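Local coordinates for protein parahox neighbor (Phaeodactylum tricornutum CCAP 1055/1, PDB 5Z5M) that probably carries out the last two steps from 5-hydroxyisourate to (S)-allantoin, combining hydroxyisourate hydrolase and stereoselective OHCU decarboxylase activities in one chain, at residues L69-L78 and R120-L129; P195-L203 and V215-L226. All coordinates share one frame; numbering follows the deposited sequence.

Contact 1 of 2, residues L69-L78 and R120-L129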
# COMPACT_ATOMS: atom_id res chain seq x y z
N LEU A 69 -13.39 6.14 -37.25
CA LEU A 69 -12.32 5.50 -38.00
C LEU A 69 -11.64 6.50 -38.95
O LEU A 69 -10.42 6.46 -39.13
CB LEU A 69 -12.84 4.30 -38.79
CG LEU A 69 -11.76 3.39 -39.37
CD1 LEU A 69 -10.91 2.80 -38.25
CD2 LEU A 69 -12.36 2.30 -40.23
N GLU A 70 -12.44 7.39 -39.52
CA GLU A 70 -11.90 8.42 -40.41
C GLU A 70 -11.05 9.44 -39.66
O GLU A 70 -10.08 9.97 -40.19
CB GLU A 70 -13.03 9.13 -41.17
CG GLU A 70 -13.65 8.32 -42.29
CD GLU A 70 -12.78 8.25 -43.55
OE1 GLU A 70 -11.55 8.43 -43.45
OE2 GLU A 70 -13.34 8.02 -44.64
N LEU A 71 -11.42 9.71 -38.41
CA LEU A 71 -10.63 10.60 -37.58
C LEU A 71 -9.26 9.98 -37.32
O LEU A 71 -8.24 10.65 -37.38
CB LEU A 71 -11.35 10.91 -36.26
CG LEU A 71 -10.74 11.97 -35.35
CD1 LEU A 71 -11.84 12.79 -34.69
CD2 LEU A 71 -9.86 11.33 -34.29
N LEU A 72 -9.25 8.68 -37.02
CA LEU A 72 -8.00 7.96 -36.80
C LEU A 72 -7.12 7.96 -38.04
O LEU A 72 -5.92 8.20 -37.96
CB LEU A 72 -8.28 6.52 -36.36
CG LEU A 72 -9.00 6.31 -35.03
CD1 LEU A 72 -9.12 4.83 -34.71
CD2 LEU A 72 -8.28 7.05 -33.90
N CYS A 73 -7.72 7.69 -39.20
CA CYS A 73 -6.95 7.60 -40.44
C CYS A 73 -6.43 8.95 -40.90
O CYS A 73 -5.49 9.04 -41.69
CB CYS A 73 -7.79 6.96 -41.55
SG CYS A 73 -8.18 5.22 -41.23
N ALA A 74 -7.05 10.01 -40.39
CA ALA A 74 -6.61 11.36 -40.71
C ALA A 74 -5.33 11.71 -39.97
O ALA A 74 -4.64 12.67 -40.31
CB ALA A 74 -7.71 12.37 -40.38
N HIS A 75 -5.02 10.92 -38.95
CA HIS A 75 -3.85 11.20 -38.12
C HIS A 75 -2.56 10.82 -38.84
O HIS A 75 -2.49 9.77 -39.50
CB HIS A 75 -3.95 10.47 -36.78
CG HIS A 75 -3.27 11.20 -35.66
ND1 HIS A 75 -3.85 12.26 -35.00
CD2 HIS A 75 -2.05 11.03 -35.10
CE1 HIS A 75 -3.03 12.70 -34.07
NE2 HIS A 75 -1.92 11.98 -34.11
N PRO A 76 -1.54 11.68 -38.74
CA PRO A 76 -0.24 11.47 -39.38
C PRO A 76 0.49 10.24 -38.86
O PRO A 76 0.48 9.97 -37.66
CB PRO A 76 0.54 12.74 -39.01
CG PRO A 76 -0.51 13.75 -38.70
CD PRO A 76 -1.62 12.98 -38.06
N ASP A 77 1.11 9.50 -39.78
CA ASP A 77 1.91 8.34 -39.42
C ASP A 77 3.28 8.78 -38.93
O ASP A 77 3.99 9.50 -39.64
CB ASP A 77 2.04 7.40 -40.63
CG ASP A 77 2.31 5.97 -40.23
OD1 ASP A 77 1.58 5.07 -40.72
OD2 ASP A 77 3.25 5.74 -39.45
N LEU A 78 3.66 8.37 -37.73
CA LEU A 78 4.91 8.86 -37.14
C LEU A 78 6.13 8.11 -37.68
O LEU A 78 7.17 8.04 -37.02
CB LEU A 78 4.86 8.79 -35.61
CG LEU A 78 4.62 7.49 -34.83
CD1 LEU A 78 5.93 6.86 -34.38
CD2 LEU A 78 3.72 7.75 -33.63
N ARG A 120 -0.47 -1.06 -38.96
CA ARG A 120 -1.45 -0.44 -39.84
C ARG A 120 -2.14 -1.48 -40.72
O ARG A 120 -3.33 -1.36 -41.00
CB ARG A 120 -0.80 0.64 -40.71
CG ARG A 120 -1.74 1.20 -41.76
CD ARG A 120 -1.70 2.71 -41.81
NE ARG A 120 -2.93 3.25 -42.37
CZ ARG A 120 -3.16 4.54 -42.58
NH1 ARG A 120 -2.23 5.43 -42.28
NH2 ARG A 120 -4.32 4.93 -43.10
N ASP A 121 -1.39 -2.49 -41.13
CA ASP A 121 -1.93 -3.59 -41.94
C ASP A 121 -3.09 -4.28 -41.24
O ASP A 121 -4.13 -4.52 -41.84
CB ASP A 121 -0.84 -4.63 -42.25
CG ASP A 121 0.22 -4.11 -43.19
OD1 ASP A 121 -0.04 -3.10 -43.88
OD2 ASP A 121 1.32 -4.72 -43.24
N GLN A 122 -2.90 -4.60 -39.97
CA GLN A 122 -3.86 -5.43 -39.27
C GLN A 122 -4.97 -4.62 -38.61
O GLN A 122 -6.05 -5.15 -38.34
CB GLN A 122 -3.14 -6.30 -38.23
CG GLN A 122 -2.33 -5.52 -37.21
CD GLN A 122 -1.31 -6.40 -36.49
OE1 GLN A 122 -0.66 -7.26 -37.09
NE2 GLN A 122 -1.17 -6.18 -35.19
N CYS A 123 -4.73 -3.33 -38.38
CA CYS A 123 -5.70 -2.48 -37.68
C CYS A 123 -6.59 -1.63 -38.59
O CYS A 123 -7.72 -1.32 -38.24
CB CYS A 123 -4.97 -1.56 -36.69
SG CYS A 123 -4.46 -2.39 -35.19
N GLY A 124 -6.06 -1.24 -39.75
CA GLY A 124 -6.82 -0.41 -40.67
C GLY A 124 -6.68 1.07 -40.38
O GLY A 124 -7.29 1.90 -41.06
N PHE A 125 -5.89 1.40 -39.37
CA PHE A 125 -5.59 2.79 -39.04
C PHE A 125 -4.14 2.88 -38.54
O PHE A 125 -3.58 1.86 -38.13
CB PHE A 125 -6.57 3.34 -37.99
CG PHE A 125 -6.78 2.44 -36.81
CD1 PHE A 125 -7.82 1.52 -36.79
CD2 PHE A 125 -5.92 2.50 -35.72
CE1 PHE A 125 -8.01 0.69 -35.71
CE2 PHE A 125 -6.11 1.67 -34.63
CZ PHE A 125 -7.15 0.76 -34.62
N PRO A 126 -3.53 4.07 -38.59
CA PRO A 126 -2.12 4.18 -38.22
C PRO A 126 -1.86 4.06 -36.72
O PRO A 126 -2.76 4.25 -35.90
CB PRO A 126 -1.72 5.57 -38.72
CG PRO A 126 -3.00 6.33 -38.82
CD PRO A 126 -4.05 5.32 -39.18
N PHE A 127 -0.62 3.72 -36.37
CA PHE A 127 -0.21 3.66 -34.98
C PHE A 127 -0.15 5.07 -34.42
O PHE A 127 0.57 5.93 -34.93
CB PHE A 127 1.15 2.97 -34.84
CG PHE A 127 1.69 2.95 -33.44
CD1 PHE A 127 1.22 2.02 -32.52
CD2 PHE A 127 2.66 3.84 -33.04
CE1 PHE A 127 1.72 1.99 -31.23
CE2 PHE A 127 3.17 3.82 -31.75
CZ PHE A 127 2.69 2.88 -30.85
N ILE A 128 -0.92 5.31 -33.36
CA ILE A 128 -0.99 6.62 -32.74
C ILE A 128 -0.51 6.54 -31.30
O ILE A 128 -0.92 5.64 -30.55
CB ILE A 128 -2.42 7.19 -32.81
CG1 ILE A 128 -2.89 7.25 -34.26
CG2 ILE A 128 -2.49 8.57 -32.15
CD1 ILE A 128 -4.36 7.61 -34.41
N LEU A 129 0.37 7.46 -30.92
CA LEU A 129 0.91 7.49 -29.57
C LEU A 129 1.05 8.92 -29.06
O LEU A 129 1.76 9.73 -29.65
CB LEU A 129 2.27 6.78 -29.52
CG LEU A 129 2.90 6.68 -28.13
CD1 LEU A 129 2.02 5.86 -27.19
CD2 LEU A 129 4.30 6.09 -28.20
O HOH W 1 0.90 8.48 -35.29
O HOH W 2 2.26 5.58 -37.19
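Cys73 and Phe125 bring the two backbones together, their CA atoms 5.2 Å apart, and Asp77 and Pro126 make a second approach. Segment 120-129 leaves helix 106-123 through Gly124, whose positive phi (87°) turns the chain, and then passes helix 65-73 and its following loop without a direct hydrogen bond between them. One water molecule bridges the segments instead, donating to both Pro76 O and Phe127 O; a second accepts from Leu78 N and lies 2.8 Å from Phe127 O. Leu72 CD1 sits over one face of the Phe125 ring, a CH-pi contact 4.0 Å from the centroid, with Cys123 CB over the opposite face; Leu69 CD1 meets Phe125 CD1 at 3.6 Å. Pro126 CG lies 3.5 Å from His75 O, while Pro126 CD covers the centre of the Arg120 guanidinium. Ile128, extended along CG1 (chi2 172°), brings CD1 to 3.7 Å from His75 CB and also against Leu72 CD2, as its CG2 branch meets the His75 ring off-centre. An alanine here would lose both branches and is likely to open a gap beside Leu72, leaving the imidazole freer to turn. At the edge of the guanidinium, Asp77 OD1 stands 4.1 Å from Arg120 NH1, too far for a salt bridge, and Asp77 OD2 is hydrogen-bonded to Asn116 ND2. Cohesion within this helical OHCU decarboxylase region is thus chiefly apolar, continued by Phe155 and Ile165 of helix 151-173, with water satisfying loop carbonyls.

Contact 2 of 2, residues P195-L203 and V215-L226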
# COMPACT_ATOMS: atom_id res chain seq x y z
N PRO A 195 -0.37 11.47 11.93
CA PRO A 195 0.23 12.38 10.95
C PRO A 195 1.70 12.61 11.28
O PRO A 195 2.06 12.57 12.46
CB PRO A 195 -0.57 13.68 11.13
CG PRO A 195 -1.83 13.26 11.78
CD PRO A 195 -1.48 12.10 12.66
N ALA A 196 2.53 12.82 10.28
CA ALA A 196 3.96 13.03 10.52
C ALA A 196 4.27 14.53 10.61
O ALA A 196 4.33 15.22 9.60
CB ALA A 196 4.79 12.38 9.43
N GLU A 197 4.47 15.02 11.83
CA GLU A 197 4.65 16.46 12.02
C GLU A 197 6.12 16.87 11.94
O GLU A 197 7.02 16.10 12.30
CB GLU A 197 4.07 16.90 13.36
CG GLU A 197 4.73 16.26 14.57
CD GLU A 197 4.14 16.75 15.88
OE1 GLU A 197 4.19 17.97 16.14
OE2 GLU A 197 3.64 15.91 16.66
N LYS A 198 6.35 18.09 11.45
CA LYS A 198 7.67 18.71 11.36
C LYS A 198 8.63 18.00 10.39
O LYS A 198 9.84 18.07 10.57
CB LYS A 198 8.30 18.79 12.76
CG LYS A 198 7.43 19.48 13.80
CD LYS A 198 8.18 19.67 15.13
CE LYS A 198 7.59 18.83 16.25
NZ LYS A 198 6.40 19.47 16.88
N MET A 199 8.10 17.35 9.36
CA MET A 199 8.95 16.74 8.34
C MET A 199 9.28 17.76 7.25
O MET A 199 8.37 18.41 6.73
CB MET A 199 8.27 15.50 7.72
CG MET A 199 9.16 14.76 6.70
SD MET A 199 8.36 13.37 5.86
CE MET A 199 8.13 12.21 7.21
N ARG A 200 10.56 17.91 6.92
CA ARG A 200 10.96 18.79 5.82
C ARG A 200 10.63 18.14 4.50
O ARG A 200 10.83 16.94 4.32
CB ARG A 200 12.46 19.12 5.86
CG ARG A 200 12.91 19.95 7.04
CD ARG A 200 14.37 20.39 6.88
NE ARG A 200 15.26 19.28 6.55
CZ ARG A 200 16.17 19.30 5.57
NH1 ARG A 200 16.31 20.39 4.82
NH2 ARG A 200 16.94 18.25 5.35
N ILE A 201 10.13 18.94 3.57
CA ILE A 201 9.73 18.47 2.25
C ILE A 201 10.13 19.50 1.21
O ILE A 201 9.75 20.67 1.32
CB ILE A 201 8.21 18.23 2.16
CG1 ILE A 201 7.74 17.20 3.18
CG2 ILE A 201 7.84 17.79 0.75
CD1 ILE A 201 6.21 17.05 3.25
N HIS A 202 10.90 19.08 0.20
CA HIS A 202 11.22 19.96 -0.91
C HIS A 202 10.45 19.55 -2.16
O HIS A 202 10.00 18.41 -2.28
CB HIS A 202 12.72 19.97 -1.19
CG HIS A 202 13.54 20.53 -0.07
ND1 HIS A 202 14.92 20.56 -0.09
CD2 HIS A 202 13.17 21.09 1.11
CE1 HIS A 202 15.36 21.10 1.03
NE2 HIS A 202 14.32 21.43 1.78
N LEU A 203 10.29 20.50 -3.08
CA LEU A 203 9.59 20.26 -4.34
C LEU A 203 10.37 20.89 -5.49
O LEU A 203 10.66 22.09 -5.46
CB LEU A 203 8.16 20.82 -4.29
CG LEU A 203 7.30 20.58 -5.54
CD1 LEU A 203 7.16 19.09 -5.84
CD2 LEU A 203 5.92 21.24 -5.39
N VAL A 215 11.02 24.74 -6.51
CA VAL A 215 9.81 25.56 -6.50
C VAL A 215 9.25 25.70 -5.09
O VAL A 215 8.19 26.30 -4.90
CB VAL A 215 8.72 25.00 -7.43
CG1 VAL A 215 9.23 24.96 -8.87
CG2 VAL A 215 8.28 23.64 -6.99
N GLY A 216 9.95 25.16 -4.10
CA GLY A 216 9.55 25.37 -2.72
C GLY A 216 10.18 24.45 -1.69
O GLY A 216 10.52 23.31 -1.99
N GLU A 217 10.34 24.97 -0.48
CA GLU A 217 10.73 24.17 0.67
C GLU A 217 9.62 24.25 1.71
O GLU A 217 9.14 25.34 2.02
CB GLU A 217 12.06 24.65 1.26
CG GLU A 217 13.25 24.53 0.31
CD GLU A 217 14.50 25.15 0.89
OE1 GLU A 217 15.61 24.81 0.42
OE2 GLU A 217 14.39 25.98 1.81
N PHE A 218 9.21 23.11 2.24
CA PHE A 218 8.06 23.07 3.14
C PHE A 218 8.34 22.26 4.39
O PHE A 218 9.36 21.57 4.50
CB PHE A 218 6.84 22.48 2.42
CG PHE A 218 6.59 23.09 1.06
CD1 PHE A 218 5.83 24.24 0.93
CD2 PHE A 218 7.11 22.50 -0.07
CE1 PHE A 218 5.61 24.80 -0.31
CE2 PHE A 218 6.88 23.05 -1.32
CZ PHE A 218 6.13 24.20 -1.44
N VAL A 219 7.43 22.37 5.36
CA VAL A 219 7.46 21.57 6.58
C VAL A 219 6.02 21.15 6.89
O VAL A 219 5.09 21.90 6.62
CB VAL A 219 8.03 22.35 7.79
CG1 VAL A 219 8.36 21.40 8.93
CG2 VAL A 219 9.26 23.15 7.39
N THR A 220 5.83 19.95 7.43
CA THR A 220 4.49 19.51 7.79
C THR A 220 4.06 20.08 9.14
O THR A 220 4.90 20.27 10.04
CB THR A 220 4.38 17.97 7.85
OG1 THR A 220 5.31 17.46 8.82
CG2 THR A 220 4.66 17.35 6.49
N ASN A 221 2.77 20.34 9.28
CA ASN A 221 2.21 20.79 10.55
C ASN A 221 1.77 19.60 11.39
O ASN A 221 2.02 18.45 11.02
CB ASN A 221 1.04 21.77 10.33
CG ASN A 221 -0.08 21.17 9.48
OD1 ASN A 221 -0.29 19.96 9.47
ND2 ASN A 221 -0.80 22.03 8.77
N ASP A 222 1.09 19.86 12.51
CA ASP A 222 0.63 18.81 13.42
C ASP A 222 -0.41 17.90 12.78
O ASP A 222 -0.70 16.82 13.30
CB ASP A 222 0.07 19.40 14.71
CG ASP A 222 1.06 20.30 15.43
OD1 ASP A 222 2.24 20.32 15.03
OD2 ASP A 222 0.65 20.99 16.39
N ASP A 223 -0.98 18.34 11.67
CA ASP A 223 -1.97 17.56 10.95
C ASP A 223 -1.31 16.73 9.83
O ASP A 223 -1.97 15.94 9.16
CB ASP A 223 -3.04 18.49 10.37
CG ASP A 223 -4.27 17.75 9.90
OD1 ASP A 223 -4.41 16.55 10.21
OD2 ASP A 223 -5.11 18.37 9.20
N GLY A 224 -0.01 16.92 9.65
CA GLY A 224 0.74 16.18 8.65
C GLY A 224 0.61 16.78 7.27
O GLY A 224 1.01 16.19 6.27
N ARG A 225 0.03 17.98 7.22
CA ARG A 225 -0.17 18.68 5.96
C ARG A 225 0.84 19.79 5.84
O ARG A 225 1.55 20.09 6.79
CB ARG A 225 -1.61 19.21 5.90
CG ARG A 225 -2.61 18.06 5.99
CD ARG A 225 -4.06 18.46 5.81
NE ARG A 225 -4.85 17.29 5.40
CZ ARG A 225 -5.66 16.61 6.20
NH1 ARG A 225 -5.83 16.98 7.46
NH2 ARG A 225 -6.33 15.56 5.74
N LEU A 226 0.96 20.39 4.66
CA LEU A 226 1.97 21.42 4.47
C LEU A 226 1.61 22.69 5.23
O LEU A 226 0.50 23.20 5.12
CB LEU A 226 2.15 21.75 2.99
CG LEU A 226 2.65 20.62 2.08
CD1 LEU A 226 2.83 21.13 0.67
CD2 LEU A 226 3.95 20.04 2.62
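Leu203, Ile201 and Thr220 bury the most surface in this antiparallel beta hairpin of the transthyretin-like HIU hydrolase domain, where strand 200-203 runs against strand 215-219 at 161°. Ile201 and Phe218 form a hydrogen-bonded pair, Phe218 N reaching Ile201 O at 2.7 Å. At the Leu203 end, Val215 and Gly216 both face this one residue, a classic beta bulge: Val215 N donates to Leu203 O, and Leu203 N to Gly216 O. Leu203 CG packs 3.5 Å from Val215 CG2, and Leu203 CB lies in plane at the edge of the Phe218 ring. Ile201 sends CD1 to Thr220 CG2 (3.6 Å) and Leu226 CD2, crossing both side chains at about a right angle; Trp245 and Phe247 of strand 241-248 also meet this isoleucine. On the sheet face opposite Ile201 and Phe218, Glu217 CG lies over the His202 ring, 3.8 Å from its centroid, and Arg200 is salt-bridged to Glu251. Beyond the paired strands, Asn221 opens a type I turn to Gly224, and its OD1 accepts from Asp223 N in an Asx turn and from Arg225 N on the opposite face of the amide. With OG1 set between backbone N and carbonyl carbon (chi1 59°), Thr220, just before this turn, ties into segment 195-203: OG1 donates in plane to a lone pair of Ala196 O at 2.6 Å and accepts a nearly straight bond (166°) from Met199 N at 2.8 Å.

Overall arrangement
Contacts 1 and 2 share no helix or strand: the first lies in the helical OHCU decarboxylase region, the second in the transthyretin-like one, on opposite sides of the chain's centre. Their centres are 47 Å apart and their nearest atoms about 26 Å. Each is partly buried, with apolar side chains inside and charged ones toward the surface. In contact 1 side-chain packing does the joining and water links the backbones; in contact 2 antiparallel backbone pairing, interrupted by a bulge, does so, supplemented by a threonine hydroxyl. Contact 1 touches no other chain of the four-chain assembly, whereas Arg200 and Arg225 of contact 2 pack on His137 and Ser299 of two different neighbouring subunits.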